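PDB 4RVQ: Pre-mRNA splicing helicase-like protein from Chaetomium thermophilum, which probably acts as the spliceosomal RNA helicase Brr2, the part in this model being a noncanonical PWI domain from its N-terminal helicase-associated region. Local coordinates for residues S8-A16 against E80-N88; D90-L98 against I110-W121. One frame throughout, in Å; residues are numbered along the deposited sequence. Where two conformers were deposited one is given.

Contact 1 of 2, residues S8-A16 against E80-N88; sequences SQDKNYVHA and ELVQKLIEN. With EDO (1,2-ethanediol), chain I.
Asn-88 reaches from the end of helix 79-87 to the backbone of the loop, where its ND2 donates to Asn-12 O at 2.8 Å. The acceptor lies close to the amide plane of Asn-88, and the N-H...O angle is 150°. Asn-88 ND2 also donates back to Lys-84 O at 2.9 Å. That carbonyl takes the Asn-88 backbone N as well, from the opposite face of its plane, so the amide is held between its own helix and the loop.

Van der Waals contacts fill in around this bond. Asn-12 and Lys-84 run past each other in opposite directions, with Asn-12 OD1 3.3 Å from Lys-84 CB. Lys-84 is stretched from CB to NZ, CG turned opposite the backbone N (chi1 179°), which lays its methylenes along the peptide of Lys-11 and Asn-12. Val-14 CG1 packs at 3.8 Å on Asn-88 CG, and both Val-14 and Lys-84 also touch Trp-23. Lys-11 crosses Glu-80 at roughly a right angle, its CD 3.7 Å from Glu-80 OE1. The opposite charges, Lys-11 NZ and Glu-80 OE2, stay 4.8 Å apart.

Water carries the remaining polar links. One molecule accepts from Lys-84 NZ and donates to Lys-11 O at 2.6 Å; another joins NZ to Tyr-13 O by a longer bond. A third donates to both Asn-12 OD1 and Glu-80 O, and a fourth connects Val-14 N with Asn-88 OD1.

Within the loop, Asp-10 OD1 accepts from Asn-12 N at 2.8 Å, an Asx turn laid over the Asp-10 to Tyr-13 type I beta turn. The chemistry is thus that of a hydrated surface: an irregular segment is moored to a helix mainly through backbone carbonyls, one asparagine amide and ordered water, with little apolar burial.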
loop_
_atom_site.group_PDB
_atom_site.type_symbol
_atom_site.label_atom_id
_atom_site.label_comp_id
_atom_site.label_asym_id
_atom_site.label_seq_id
_atom_site.Cartn_x
_atom_site.Cartn_y
_atom_site.Cartn_z
ATOM N N SER A 8 -16.328 9.451 5.975
ATOM C CA SER A 8 -15.448 9.006 7.041
ATOM C C SER A 8 -14.549 10.137 7.516
ATOM O O SER A 8 -14.272 11.115 6.786
ATOM C CB SER A 8 -14.576 7.852 6.615
ATOM O OG SER A 8 -13.740 8.275 5.586
ATOM N N GLN A 9 -14.075 10.008 8.749
ATOM C CA GLN A 9 -13.160 10.995 9.280
ATOM C C GLN A 9 -11.817 10.951 8.574
ATOM O O GLN A 9 -11.150 11.971 8.462
ATOM C CB GLN A 9 -12.942 10.785 10.766
ATOM C CG GLN A 9 -14.181 11.082 11.592
ATOM C CD GLN A 9 -14.688 12.488 11.426
ATOM O OE1 GLN A 9 -13.971 13.439 11.695
ATOM N NE2 GLN A 9 -15.902 12.626 10.926
ATOM N N ASP A 10 -11.379 9.773 8.148
ATOM C CA ASP A 10 -10.053 9.602 7.536
ATOM C C ASP A 10 -10.165 8.735 6.296
ATOM O O ASP A 10 -10.202 7.506 6.382
ATOM C CB ASP A 10 -9.075 8.968 8.527
ATOM C CG ASP A 10 -7.678 8.761 7.960
ATOM O OD1 ASP A 10 -7.423 9.154 6.793
ATOM O OD2 ASP A 10 -6.880 8.187 8.724
ATOM N N LYS A 11 -10.214 9.375 5.132
ATOM C CA LYS A 11 -10.358 8.641 3.870
ATOM C C LYS A 11 -9.171 7.734 3.601
ATOM O O LYS A 11 -9.254 6.807 2.759
ATOM C CB LYS A 11 -10.580 9.623 2.713
ATOM C CG LYS A 11 -9.359 10.494 2.327
ATOM C CD LYS A 11 -9.667 11.524 1.189
ATOM C CE LYS A 11 -10.280 12.798 1.743
ATOM N NZ LYS A 11 -9.285 13.596 2.543
ATOM N N ASN A 12 -8.065 7.962 4.288
ATOM C CA ASN A 12 -6.892 7.160 4.039
ATOM C C ASN A 12 -6.801 5.932 4.898
ATOM O O ASN A 12 -5.894 5.117 4.669
ATOM C CB ASN A 12 -5.654 7.995 4.242
ATOM C CG ASN A 12 -5.556 9.155 3.277
ATOM O OD1 ASN A 12 -6.008 9.083 2.141
ATOM N ND2 ASN A 12 -4.950 10.212 3.713
ATOM N N TYR A 13 -7.690 5.759 5.861
ATOM C CA TYR A 13 -7.532 4.646 6.796
ATOM C C TYR A 13 -7.852 3.320 6.106
ATOM O O TYR A 13 -8.882 3.210 5.445
ATOM C CB TYR A 13 -8.391 4.813 8.077
ATOM C CG TYR A 13 -8.074 3.695 9.029
ATOM C CD1 TYR A 13 -6.893 3.681 9.735
ATOM C CD2 TYR A 13 -8.921 2.591 9.157
ATOM C CE1 TYR A 13 -6.569 2.619 10.561
ATOM C CE2 TYR A 13 -8.589 1.546 9.957
ATOM C CZ TYR A 13 -7.425 1.541 10.646
ATOM O OH TYR A 13 -7.123 0.470 11.461
ATOM N N VAL A 14 -6.992 2.333 6.309
ATOM C CA VAL A 14 -7.226 0.968 5.820
ATOM C C VAL A 14 -6.675 0.042 6.874
ATOM O O VAL A 14 -5.513 0.147 7.277
ATOM C CB VAL A 14 -6.561 0.720 4.443
ATOM C CG1 VAL A 14 -5.113 1.041 4.394
ATOM C CG2 VAL A 14 -6.818 -0.709 4.005
ATOM N N HIS A 15 -7.520 -0.846 7.367
ATOM C CA HIS A 15 -7.099 -1.785 8.395
ATOM C C HIS A 15 -6.216 -2.879 7.762
ATOM O O HIS A 15 -6.425 -3.271 6.622
ATOM C CB HIS A 15 -8.302 -2.430 9.091
ATOM C CG HIS A 15 -7.922 -3.213 10.295
ATOM N ND1 HIS A 15 -7.615 -4.558 10.253
ATOM C CD2 HIS A 15 -7.823 -2.830 11.590
ATOM C CE1 HIS A 15 -7.332 -4.961 11.479
ATOM N NE2 HIS A 15 -7.447 -3.931 12.305
ATOM N N ALA A 16 -5.266 -3.400 8.531
ATOM C CA ALA A 16 -4.376 -4.436 8.024
ATOM C C ALA A 16 -5.150 -5.612 7.399
ATOM O O ALA A 16 -4.710 -6.177 6.403
ATOM C CB ALA A 16 -3.472 -4.938 9.131
ATOM N N GLU A 80 -5.488 12.098 -4.490
ATOM C CA GLU A 80 -5.984 11.513 -3.241
ATOM C C GLU A 80 -5.549 10.046 -3.107
ATOM O O GLU A 80 -5.180 9.587 -2.020
ATOM C CB GLU A 80 -7.500 11.662 -3.109
ATOM C CG GLU A 80 -7.951 13.106 -2.897
ATOM C CD GLU A 80 -9.392 13.215 -2.449
ATOM O OE1 GLU A 80 -10.103 12.192 -2.402
ATOM O OE2 GLU A 80 -9.813 14.344 -2.131
ATOM N N LEU A 81 -5.579 9.297 -4.207
ATOM C CA LEU A 81 -5.138 7.902 -4.174
ATOM C C LEU A 81 -3.641 7.873 -3.922
ATOM O O LEU A 81 -3.146 7.090 -3.101
ATOM C CB LEU A 81 -5.537 7.194 -5.463
ATOM C CG LEU A 81 -5.017 5.766 -5.590
ATOM C CD1 LEU A 81 -5.438 4.905 -4.403
ATOM C CD2 LEU A 81 -5.569 5.147 -6.857
ATOM N N VAL A 82 -2.896 8.725 -4.630
ATOM C CA VAL A 82 -1.463 8.817 -4.413
ATOM C C VAL A 82 -1.139 9.025 -2.916
ATOM O O VAL A 82 -0.326 8.304 -2.328
ATOM C CB VAL A 82 -0.863 9.964 -5.238
ATOM C CG1 VAL A 82 0.569 10.201 -4.834
ATOM C CG2 VAL A 82 -0.946 9.648 -6.719
ATOM N N GLN A 83 -1.782 10.010 -2.286
ATOM C CA GLN A 83 -1.493 10.317 -0.852
ATOM C C GLN A 83 -1.925 9.170 0.025
ATOM O O GLN A 83 -1.249 8.868 0.979
ATOM C CB GLN A 83 -2.122 11.621 -0.237
ATOM C CG GLN A 83 -1.816 11.882 1.378
ATOM C CD GLN A 83 -2.301 13.292 1.948
ATOM O OE1 GLN A 83 -2.865 14.083 1.179
ATOM N NE2 GLN A 83 -2.131 13.586 3.328
ATOM N N LYS A 84 -3.064 8.547 -0.270
ATOM C CA LYS A 84 -3.490 7.402 0.535
ATOM C C LYS A 84 -2.425 6.298 0.542
ATOM O O LYS A 84 -2.138 5.684 1.569
ATOM C CB LYS A 84 -4.818 6.853 0.013
ATOM C CG LYS A 84 -5.334 5.648 0.753
ATOM C CD LYS A 84 -6.755 5.299 0.375
ATOM C CE LYS A 84 -7.309 4.127 1.085
ATOM N NZ LYS A 84 -8.593 3.754 0.432
ATOM N N LEU A 85 -1.853 6.032 -0.632
ATOM C CA LEU A 85 -0.841 5.001 -0.720
ATOM C C LEU A 85 0.425 5.382 0.054
ATOM O O LEU A 85 1.008 4.603 0.782
ATOM C CB LEU A 85 -0.512 4.696 -2.188
ATOM C CG LEU A 85 -1.695 4.113 -2.984
ATOM C CD1 LEU A 85 -1.231 3.836 -4.412
ATOM C CD2 LEU A 85 -2.295 2.863 -2.341
ATOM N N ILE A 86 0.837 6.647 -0.094
ATOM C CA ILE A 86 2.027 7.106 0.612
ATOM C C ILE A 86 1.836 7.092 2.136
ATOM O O ILE A 86 2.699 6.633 2.879
ATOM C CB ILE A 86 2.439 8.508 0.133
ATOM C CG1 ILE A 86 2.849 8.435 -1.336
ATOM C CG2 ILE A 86 3.565 9.048 0.975
ATOM C CD1 ILE A 86 3.178 9.792 -1.942
ATOM N N GLU A 87 0.688 7.556 2.616
ATOM C CA GLU A 87 0.398 7.544 4.050
ATOM C C GLU A 87 0.459 6.126 4.616
ATOM O O GLU A 87 0.787 5.935 5.776
ATOM C CB GLU A 87 -0.981 8.136 4.328
ATOM C CG GLU A 87 -1.126 9.644 4.015
ATOM C CD GLU A 87 -0.426 10.547 4.991
ATOM O OE1 GLU A 87 0.226 10.058 5.918
ATOM O OE2 GLU A 87 -0.540 11.791 4.792
ATOM N N ASN A 88 0.097 5.151 3.790
ATOM C CA ASN A 88 0.074 3.737 4.155
ATOM C C ASN A 88 1.208 2.944 3.539
ATOM O O ASN A 88 1.067 1.730 3.383
ATOM C CB ASN A 88 -1.279 3.150 3.746
ATOM C CG ASN A 88 -2.417 3.692 4.576
ATOM O OD1 ASN A 88 -2.473 3.434 5.783
ATOM N ND2 ASN A 88 -3.291 4.438 3.964
HETATM C C1 EDO I . -2.612 6.466 8.015
HETATM O O1 EDO I . -2.688 6.375 9.439
HETATM C C2 EDO I . -4.047 6.645 7.602
HETATM O O2 EDO I . -4.418 7.983 7.812
HETATM O O HOH W 1 -10.291 6.109 0.464
HETATM O O HOH W 2 -6.064 10.974 0.150
HETATM O O HOH W 3 -9.601 1.946 2.493
HETATM O O HOH W 4 -4.568 3.273 7.561
#

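Contact 2 of 2, residues D90-L98 against I110-W121; sequences DKVVWLTRL and IEREMASEGLRW. With EDO (1,2-ethanediol), chain F; EDO (1,2-ethanediol), chain G.
Trp-94 forms the apolar centre, its indole against helix 104-116 and the following turn. Leu-119 sets CD1 over one face, 3.4 Å from Trp-94 CD1. Met-114 slides past Trp-94 in the opposite direction, its CG 3.5 Å from Trp-94 CE3. Met-114 SD makes an oblique Met-aromatic contact, 5.2 Å from the centroid of the Trp-94 five-membered ring. An ethanediol covers the other face. Ile-110 CG2 comes to the ring edge and meets Leu-98 CD1 at 3.9 Å. Replacing the indole by an alanine methyl would probably open a gap between the helices and leave Leu-119 CD1 and Met-114 CG without their ring.

Farther out, Arg-97 is fully extended to NE with CG anti to its N (chi1 -171°), which lays the guanidinium over Ile-110: CG1 sits above its centre, 3.6 Å from CZ. NH1 then forms a salt bridge with Glu-113 OE1 at 2.8 Å, nearly in line with the C-O bond, and a water joins NH2 to Glu-113 OE2. That OE1 lies at the edge of the indole, the carboxylate standing almost upright to the ring (83°). At the other end a water links Asp-90 OD2 to Trp-121 NE1. Lys-91 crosses Trp-121 at about a right angle, CE meeting its ring obliquely, and NZ salt-bridges Glu-125.

Gly-118, at positive phi, ends helix 104-116 in a Schellman motif that swings Leu-119 back onto Trp-94. Segments 90-98 and 110-116 run antiparallel (162°), axes 10.7 Å apart at closest approach, as arms of a helical hairpin in the PWI-like domain.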
loop_
_atom_site.group_PDB
_atom_site.type_symbol
_atom_site.label_atom_id
_atom_site.label_comp_id
_atom_site.label_asym_id
_atom_site.label_seq_id
_atom_site.Cartn_x
_atom_site.Cartn_y
_atom_site.Cartn_z
ATOM N N ASP A 90 4.053 1.605 4.433
ATOM C CA ASP A 90 4.524 0.408 5.104
ATOM C C ASP A 90 3.472 -0.713 5.047
ATOM O O ASP A 90 3.790 -1.864 4.707
ATOM C CB ASP A 90 4.875 0.687 6.556
ATOM C CG ASP A 90 6.096 1.530 6.712
ATOM O OD1 ASP A 90 7.081 1.350 5.959
ATOM O OD2 ASP A 90 6.108 2.366 7.639
ATOM N N LYS A 91 2.225 -0.387 5.359
ATOM C CA LYS A 91 1.173 -1.369 5.285
ATOM C C LYS A 91 1.032 -1.931 3.883
ATOM O O LYS A 91 0.896 -3.156 3.707
ATOM C CB LYS A 91 -0.165 -0.768 5.683
ATOM C CG LYS A 91 -0.508 -0.782 7.137
ATOM C CD LYS A 91 -1.876 -0.224 7.420
ATOM C CE LYS A 91 -2.336 -0.573 8.813
ATOM N NZ LYS A 91 -3.554 0.142 9.217
ATOM N N VAL A 92 0.971 -1.057 2.885
ATOM C CA VAL A 92 0.723 -1.529 1.537
ATOM C C VAL A 92 1.853 -2.451 1.072
ATOM O O VAL A 92 1.601 -3.535 0.532
ATOM C CB VAL A 92 0.542 -0.351 0.572
ATOM C CG1 VAL A 92 0.411 -0.826 -0.892
ATOM C CG2 VAL A 92 -0.711 0.421 0.934
ATOM N N VAL A 93 3.093 -2.057 1.255
ATOM C CA VAL A 93 4.216 -2.829 0.761
ATOM C C VAL A 93 4.291 -4.166 1.504
ATOM O O VAL A 93 4.388 -5.241 0.892
ATOM C CB VAL A 93 5.538 -2.030 0.923
ATOM C CG1 VAL A 93 6.711 -2.902 0.690
ATOM C CG2 VAL A 93 5.572 -0.813 -0.023
ATOM N N TRP A 94 4.330 -4.115 2.834
ATOM C CA TRP A 94 4.562 -5.306 3.604
ATOM C C TRP A 94 3.393 -6.254 3.617
ATOM O O TRP A 94 3.577 -7.480 3.561
ATOM C CB TRP A 94 5.018 -4.952 5.025
ATOM C CG TRP A 94 6.426 -4.431 5.028
ATOM C CD1 TRP A 94 6.844 -3.144 5.119
ATOM C CD2 TRP A 94 7.599 -5.219 4.953
ATOM N NE1 TRP A 94 8.191 -3.085 5.105
ATOM C CE2 TRP A 94 8.702 -4.344 4.996
ATOM C CE3 TRP A 94 7.835 -6.588 4.860
ATOM C CZ2 TRP A 94 9.998 -4.800 4.946
ATOM C CZ3 TRP A 94 9.138 -7.043 4.810
ATOM C CH2 TRP A 94 10.208 -6.155 4.826
ATOM N N LEU A 95 2.176 -5.759 3.781
ATOM C CA LEU A 95 1.033 -6.631 3.822
ATOM C C LEU A 95 0.700 -7.249 2.473
ATOM O O LEU A 95 0.183 -8.368 2.428
ATOM C CB LEU A 95 -0.185 -5.960 4.426
ATOM C CG LEU A 95 -0.063 -5.553 5.890
ATOM C CD1 LEU A 95 -1.217 -4.701 6.318
ATOM C CD2 LEU A 95 0.151 -6.776 6.766
ATOM N N THR A 96 0.982 -6.548 1.372
ATOM C CA THR A 96 0.824 -7.160 0.059
ATOM C C THR A 96 1.788 -8.352 -0.058
ATOM O O THR A 96 1.426 -9.443 -0.508
ATOM C CB THR A 96 1.036 -6.152 -1.064
ATOM O OG1 THR A 96 0.031 -5.133 -0.958
ATOM C CG2 THR A 96 0.939 -6.803 -2.411
ATOM N N ARG A 97 3.052 -8.136 0.305
ATOM C CA ARG A 97 4.032 -9.186 0.261
ATOM C C ARG A 97 3.618 -10.352 1.163
ATOM O O ARG A 97 3.681 -11.527 0.764
ATOM C CB ARG A 97 5.409 -8.658 0.657
ATOM C CG ARG A 97 6.495 -9.671 0.425
ATOM C CD ARG A 97 7.885 -9.151 0.838
ATOM N NE ARG A 97 8.826 -10.258 0.854
ATOM C CZ ARG A 97 9.945 -10.296 1.562
ATOM N NH1 ARG A 97 10.325 -9.241 2.235
ATOM N NH2 ARG A 97 10.678 -11.396 1.596
ATOM N N LEU A 98 3.230 -10.053 2.379
ATOM C CA LEU A 98 2.840 -11.103 3.324
ATOM C C LEU A 98 1.633 -11.879 2.819
ATOM O O LEU A 98 1.591 -13.124 2.911
ATOM C CB LEU A 98 2.614 -10.515 4.721
ATOM C CG LEU A 98 2.292 -11.508 5.840
ATOM C CD1 LEU A 98 3.357 -12.560 5.996
ATOM C CD2 LEU A 98 2.079 -10.749 7.133
ATOM N N ILE A 110 9.159 -12.784 6.418
ATOM C CA ILE A 110 8.503 -11.484 6.285
ATOM C C ILE A 110 8.104 -10.921 7.646
ATOM O O ILE A 110 8.310 -9.736 7.929
ATOM C CB ILE A 110 7.283 -11.547 5.328
ATOM C CG1 ILE A 110 7.781 -11.877 3.895
ATOM C CG2 ILE A 110 6.511 -10.271 5.385
ATOM C CD1 ILE A 110 6.690 -12.367 2.954
ATOM N N GLU A 111 7.544 -11.760 8.497
ATOM C CA GLU A 111 7.138 -11.318 9.822
ATOM C C GLU A 111 8.338 -10.853 10.638
ATOM O O GLU A 111 8.240 -9.829 11.365
ATOM C CB GLU A 111 6.363 -12.446 10.519
ATOM C CG GLU A 111 5.027 -12.704 9.873
ATOM C CD GLU A 111 4.357 -14.025 10.207
ATOM O OE1 GLU A 111 4.926 -14.888 10.891
ATOM O OE2 GLU A 111 3.199 -14.204 9.762
ATOM N N ARG A 112 9.452 -11.570 10.574
ATOM C CA ARG A 112 10.651 -11.141 11.275
ATOM C C ARG A 112 11.158 -9.823 10.706
ATOM O O ARG A 112 11.542 -8.918 11.482
ATOM C CB ARG A 112 11.745 -12.188 11.176
ATOM C CG ARG A 112 11.486 -13.457 11.902
ATOM C CD ARG A 112 12.689 -14.353 11.735
ATOM N NE ARG A 112 12.631 -15.515 12.571
ATOM C CZ ARG A 112 13.624 -15.938 13.347
ATOM N NH1 ARG A 112 14.810 -15.319 13.364
ATOM N NH2 ARG A 112 13.440 -17.019 14.068
ATOM N N GLU A 113 11.161 -9.687 9.380
ATOM C CA GLU A 113 11.623 -8.440 8.777
ATOM C C GLU A 113 10.744 -7.267 9.173
ATOM O O GLU A 113 11.266 -6.180 9.477
ATOM C CB GLU A 113 11.694 -8.566 7.245
ATOM C CG GLU A 113 12.812 -9.502 6.773
ATOM C CD GLU A 113 12.888 -9.672 5.253
ATOM O OE1 GLU A 113 12.022 -9.172 4.516
ATOM O OE2 GLU A 113 13.851 -10.345 4.775
ATOM N N MET A 114 9.441 -7.464 9.199
ATOM C CA MET A 114 8.554 -6.413 9.645
ATOM C C MET A 114 8.875 -5.995 11.064
ATOM O O MET A 114 8.932 -4.805 11.361
ATOM C CB MET A 114 7.106 -6.872 9.521
ATOM C CG MET A 114 6.593 -6.929 8.081
ATOM S SD MET A 114 4.945 -7.577 7.860
ATOM C CE MET A 114 4.023 -6.236 8.517
ATOM N N ALA A 115 9.065 -6.947 11.979
ATOM C CA ALA A 115 9.401 -6.611 13.362
ATOM C C ALA A 115 10.709 -5.802 13.372
ATOM O O ALA A 115 10.835 -4.837 14.130
ATOM C CB ALA A 115 9.549 -7.880 14.216
ATOM N N SER A 116 11.694 -6.202 12.565
ATOM C CA SER A 116 12.988 -5.522 12.541
ATOM C C SER A 116 12.858 -4.082 12.044
ATOM O O SER A 116 13.696 -3.234 12.398
ATOM C CB SER A 116 13.978 -6.265 11.644
ATOM O OG SER A 116 13.814 -5.961 10.273
ATOM N N GLU A 117 11.840 -3.803 11.242
ATOM C CA GLU A 117 11.571 -2.483 10.702
ATOM C C GLU A 117 10.688 -1.626 11.611
ATOM O O GLU A 117 10.321 -0.537 11.222
ATOM C CB GLU A 117 10.892 -2.625 9.347
ATOM C CG GLU A 117 11.755 -3.228 8.267
ATOM C CD GLU A 117 12.792 -2.277 7.726
ATOM O OE1 GLU A 117 13.078 -1.242 8.364
ATOM O OE2 GLU A 117 13.332 -2.576 6.645
ATOM N N GLY A 118 10.368 -2.114 12.809
ATOM C CA GLY A 118 9.534 -1.354 13.716
ATOM C C GLY A 118 8.042 -1.489 13.448
ATOM O O GLY A 118 7.253 -0.640 13.879
ATOM N N LEU A 119 7.641 -2.548 12.722
ATOM C CA LEU A 119 6.270 -2.710 12.279
ATOM C C LEU A 119 5.502 -3.747 13.076
ATOM O O LEU A 119 4.482 -4.229 12.592
ATOM C CB LEU A 119 6.241 -3.022 10.757
ATOM C CG LEU A 119 6.968 -1.993 9.897
ATOM C CD1 LEU A 119 6.924 -2.434 8.442
ATOM C CD2 LEU A 119 6.433 -0.573 10.051
ATOM N N ARG A 120 5.923 -4.028 14.302
ATOM C CA ARG A 120 5.090 -4.807 15.211
ATOM C C ARG A 120 3.648 -4.302 15.227
ATOM O O ARG A 120 2.704 -5.087 15.285
ATOM C CB ARG A 120 5.676 -4.829 16.633
ATOM C CG ARG A 120 4.825 -5.548 17.689
ATOM C CD ARG A 120 4.592 -7.004 17.408
ATOM N NE ARG A 120 5.851 -7.701 17.380
ATOM C CZ ARG A 120 6.055 -8.813 16.731
ATOM N NH1 ARG A 120 5.058 -9.390 16.047
ATOM N NH2 ARG A 120 7.270 -9.353 16.713
ATOM N N TRP A 121 3.445 -2.984 15.212
ATOM C CA TRP A 121 2.104 -2.435 15.266
ATOM C C TRP A 121 1.209 -2.960 14.147
ATOM O O TRP A 121 0.027 -3.164 14.339
ATOM C CB TRP A 121 2.140 -0.901 15.265
ATOM C CG TRP A 121 2.460 -0.215 13.999
ATOM C CD1 TRP A 121 3.717 0.155 13.519
ATOM C CD2 TRP A 121 1.518 0.224 13.016
ATOM N NE1 TRP A 121 3.584 0.764 12.293
ATOM C CE2 TRP A 121 2.252 0.845 11.966
ATOM C CE3 TRP A 121 0.128 0.185 12.943
ATOM C CZ2 TRP A 121 1.628 1.406 10.861
ATOM C CZ3 TRP A 121 -0.476 0.737 11.857
ATOM C CH2 TRP A 121 0.278 1.346 10.830
HETATM C C1 EDO F . 9.230 -5.479 1.473
HETATM O O1 EDO F . 10.090 -6.549 1.158
HETATM C C2 EDO F . 9.989 -4.167 1.372
HETATM O O2 EDO F . 10.300 -3.965 -0.013
HETATM C C1 EDO G . 9.704 0.374 3.497
HETATM O O1 EDO G . 10.212 -0.849 4.047
HETATM C C2 EDO G . 8.253 0.151 3.088
HETATM O O2 EDO G . 7.541 1.391 3.080
HETATM O O HOH W 5 4.985 2.411 10.200
HETATM O O HOH W 6 13.395 -11.259 2.339
#

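Overall arrangement
After helix 2-5 the irregular segment 8-16 waits until helix 79-87 for its partner in contact 1, which closes a long loop that contains helices 23-29, 35-50 and 63-73. Contact 2 follows in series: helix 89-99, directly after helix 79-87, pairs with helix 104-116 across a short connection. The two closures neither nest nor cross, and their centres lie about 17 Å apart. They nevertheless touch, for Lys-91 NZ probably donates to Val-14 O at 2.8 Å, and Ala-16 packs on Leu-95. Glu-125 of helix 120-127 takes both Lys-91 NZ and Ala-16 N, joining the N-terminal loop to the C-terminal helices.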